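PDB 3NJR: precorrin-6y methylase from Rhodobacter capsulatus, which methylates precorrin-6Y at C5 and C15 and probably decarboxylates it in cobalamin biosynthesis, this chain being the C-terminal domain of the enzyme. Local coordinates for residues 36-39 against 43-46. Numbering follows the deposited sequence.
Sequences GQIT and MRAL. With SAH (S-adenosyl-L-homocysteine), chain C.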
ATOM      1  N   GLY A  36      21.130   7.894  12.940  1.00 49.63           N
ATOM      2  CA  GLY A  36      20.591   7.310  11.706  1.00 49.58           C
ATOM      3  C   GLY A  36      19.640   6.139  11.922  1.00 49.51           C
ATOM      4  O   GLY A  36      18.870   5.806  11.021  1.00 49.79           O
ATOM      5  N   GLN A  37      19.675   5.523  13.108  1.00 49.08           N
ATOM      6  CA  GLN A  37      18.809   4.375  13.408  1.00 48.87           C
ATOM      7  C   GLN A  37      17.487   4.709  14.135  1.00 47.90           C
ATOM      8  O   GLN A  37      16.734   3.809  14.513  1.00 48.12           O
ATOM      9  CB  GLN A  37      19.592   3.310  14.190  1.00 49.57           C
ATOM     10  CG  GLN A  37      19.004   1.882  14.121  1.00 51.87           C
ATOM     11  CD  GLN A  37      18.636   1.439  12.685  1.00 54.83           C
ATOM     12  OE1 GLN A  37      19.403   1.649  11.730  1.00 54.99           O
ATOM     13  NE2 GLN A  37      17.459   0.816  12.541  1.00 54.14           N
ATOM     14  N   ILE A  38      17.199   5.996  14.304  1.00 46.44           N
ATOM     15  CA  ILE A  38      16.010   6.472  15.027  1.00 44.64           C
ATOM     16  C   ILE A  38      14.693   5.883  14.477  1.00 43.87           C
ATOM     17  O   ILE A  38      14.631   5.534  13.306  1.00 43.56           O
ATOM     18  CB  ILE A  38      15.985   8.037  15.016  1.00 44.29           C
ATOM     19  CG1 ILE A  38      14.937   8.596  15.981  1.00 44.19           C
ATOM     20  CG2 ILE A  38      15.813   8.578  13.597  1.00 43.61           C
ATOM     21  CD1 ILE A  38      15.202  10.025  16.457  1.00 42.90           C
ATOM     22  N   THR A  39      13.666   5.751  15.326  1.00 43.06           N
ATOM     23  CA  THR A  39      12.277   5.497  14.868  1.00 42.33           C
ATOM     24  C   THR A  39      11.656   6.770  14.246  1.00 41.54           C
ATOM     25  O   THR A  39      11.666   7.829  14.865  1.00 41.29           O
ATOM     26  CB  THR A  39      11.331   4.966  16.014  1.00 42.58           C
ATOM     27  OG1 THR A  39      11.795   3.699  16.507  1.00 42.97           O
ATOM     28  CG2 THR A  39       9.882   4.801  15.521  1.00 41.38           C
ATOM     29  N   MET A  43       5.821   6.886  12.919  1.00 32.02           N
ATOM     30  CA  MET A  43       5.786   5.547  13.484  1.00 31.56           C
ATOM     31  C   MET A  43       5.879   5.643  15.004  1.00 30.64           C
ATOM     32  O   MET A  43       5.224   4.874  15.727  1.00 30.22           O
ATOM     33  CB  MET A  43       6.862   4.639  12.886  1.00 31.70           C
ATOM     34  CG  MET A  43       6.751   3.149  13.303  1.00 34.34           C
ATOM     35  SD  MET A  43       5.404   2.137  12.552  1.00 39.98           S
ATOM     36  CE  MET A  43       5.686   2.448  10.802  1.00 39.37           C
ATOM     37  N   ARG A  44       6.658   6.617  15.479  1.00 29.61           N
ATOM     38  CA  ARG A  44       6.774   6.860  16.905  1.00 29.02           C
ATOM     39  C   ARG A  44       5.441   7.284  17.520  1.00 28.66           C
ATOM     40  O   ARG A  44       5.103   6.858  18.634  1.00 28.96           O
ATOM     41  CB  ARG A  44       7.853   7.882  17.226  1.00 29.08           C
ATOM     42  CG  ARG A  44       8.489   7.635  18.565  1.00 29.09           C
ATOM     43  CD  ARG A  44       9.706   8.502  18.840  1.00 28.66           C
ATOM     44  NE  ARG A  44      10.394   8.955  17.635  1.00 29.01           N
ATOM     45  CZ  ARG A  44      10.191  10.143  17.064  1.00 29.04           C
ATOM     46  NH1 ARG A  44       9.299  10.982  17.582  1.00 29.06           N
ATOM     47  NH2 ARG A  44      10.873  10.495  15.983  1.00 27.77           N
ATOM     48  N   ALA A  45       4.670   8.088  16.797  1.00 27.38           N
ATOM     49  CA  ALA A  45       3.315   8.374  17.241  1.00 26.71           C
ATOM     50  C   ALA A  45       2.481   7.096  17.356  1.00 26.41           C
ATOM     51  O   ALA A  45       1.807   6.881  18.369  1.00 26.21           O
ATOM     52  CB  ALA A  45       2.637   9.392  16.331  1.00 26.61           C
ATOM     53  N   LEU A  46       2.541   6.230  16.344  1.00 26.53           N
ATOM     54  CA  LEU A  46       1.671   5.034  16.337  1.00 26.44           C
ATOM     55  C   LEU A  46       1.993   4.113  17.500  1.00 26.28           C
ATOM     56  O   LEU A  46       1.085   3.589  18.176  1.00 26.23           O
ATOM     57  CB  LEU A  46       1.758   4.260  15.033  1.00 25.79           C
ATOM     58  CG  LEU A  46       1.035   4.916  13.872  1.00 26.94           C
ATOM     59  CD1 LEU A  46       1.489   4.274  12.563  1.00 26.11           C
ATOM     60  CD2 LEU A  46      -0.493   4.859  14.029  1.00 26.30           C
TER
HETATM   61  N   SAH C 300      13.464   2.398  18.744  1.00 84.89           N
HETATM   62  CA  SAH C 300      14.755   2.946  18.225  1.00 84.97           C
HETATM   63  CB  SAH C 300      14.986   2.453  16.795  1.00 85.13           C
HETATM   64  CG  SAH C 300      16.272   1.629  16.658  1.00 85.54           C
HETATM   65  SD  SAH C 300      15.888  -0.077  16.384  1.00 86.87           S
HETATM   66  C   SAH C 300      14.761   4.455  18.313  1.00 84.83           C
HETATM   67  O   SAH C 300      15.803   5.108  18.368  1.00 84.71           O
HETATM   68  OXT SAH C 300      13.721   5.100  18.344  1.00 84.83           O
HETATM   69  C5' SAH C 300      17.469  -0.860  16.172  1.00 84.71           C
HETATM   70  C4' SAH C 300      18.328  -0.907  17.445  1.00 83.25           C
HETATM   71  O4' SAH C 300      18.105  -2.082  18.247  1.00 82.25           O
HETATM   72  C3' SAH C 300      19.811  -0.909  17.087  1.00 82.52           C
HETATM   73  O3' SAH C 300      20.431   0.240  17.654  1.00 82.06           O
HETATM   74  C2' SAH C 300      20.395  -2.165  17.710  1.00 81.80           C
HETATM   75  O2' SAH C 300      21.692  -1.962  18.290  1.00 81.03           O
HETATM   76  C1' SAH C 300      19.364  -2.550  18.762  1.00 81.07           C
HETATM   77  N9  SAH C 300      19.436  -4.011  19.073  1.00 79.56           N
HETATM   78  C8  SAH C 300      19.698  -4.999  18.190  1.00 79.15           C
HETATM   79  N7  SAH C 300      19.718  -6.212  18.793  1.00 78.56           N
HETATM   80  C5  SAH C 300      19.468  -6.015  20.100  1.00 78.24           C
HETATM   81  C6  SAH C 300      19.335  -6.871  21.307  1.00 77.98           C
HETATM   82  N6  SAH C 300      19.488  -8.207  21.190  1.00 77.83           N
HETATM   83  N1  SAH C 300      19.062  -6.286  22.505  1.00 77.38           N
HETATM   84  C2  SAH C 300      18.914  -4.951  22.611  1.00 77.03           C
HETATM   85  N3  SAH C 300      19.020  -4.119  21.553  1.00 77.51           N
HETATM   86  C4  SAH C 300      19.287  -4.568  20.289  1.00 78.52           C
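The amino-acid end of the S-adenosyl-L-homocysteine pocket, in a Rossmann-like class I methyltransferase fold, is bounded here by the loop 36-39, which Arg44 of helix 41-51 ties down through Thr39. The guanidinium of Arg44 presents its NE and NH2 edge to the carbonyl of Thr39, whose oxygen sits somewhat out of the guanidinium plane: NH2 donates to Thr39 O at 3.0 Å, lying nearly in line with the C=O bond, while a weak second bond runs from Arg44 NE to the same oxygen at 3.2 Å. Neither bond is straight (N-H...O angles 139° and 133°), as expected when one acceptor is shared by two donors of one flat group. Arg44 NH1 is held by a salt bridge to Glu72 and a hydrogen bond to Arg27 O, which further limits rotation of the group. Upstream, Gln37 CG packs 3.7 Å from SAH CG. Ser68 OG and Ser66 N also hydrogen-bond to the ligand. Thr39 divides its side chain between helix and ligand. With OG1 beside the backbone N (chi1 -63°) and CG2 anti to it, the methyl lies against the helix, 4.0 Å from Met43 CB and 4.1 Å from Arg44 CB, and the hydroxyl faces the ligand. One carboxylate oxygen of the ligand is gripped twice by Thr39: SAH OXT accepts from the backbone N at 3.1 Å and from the hydroxyl OG1 at 3.0 Å.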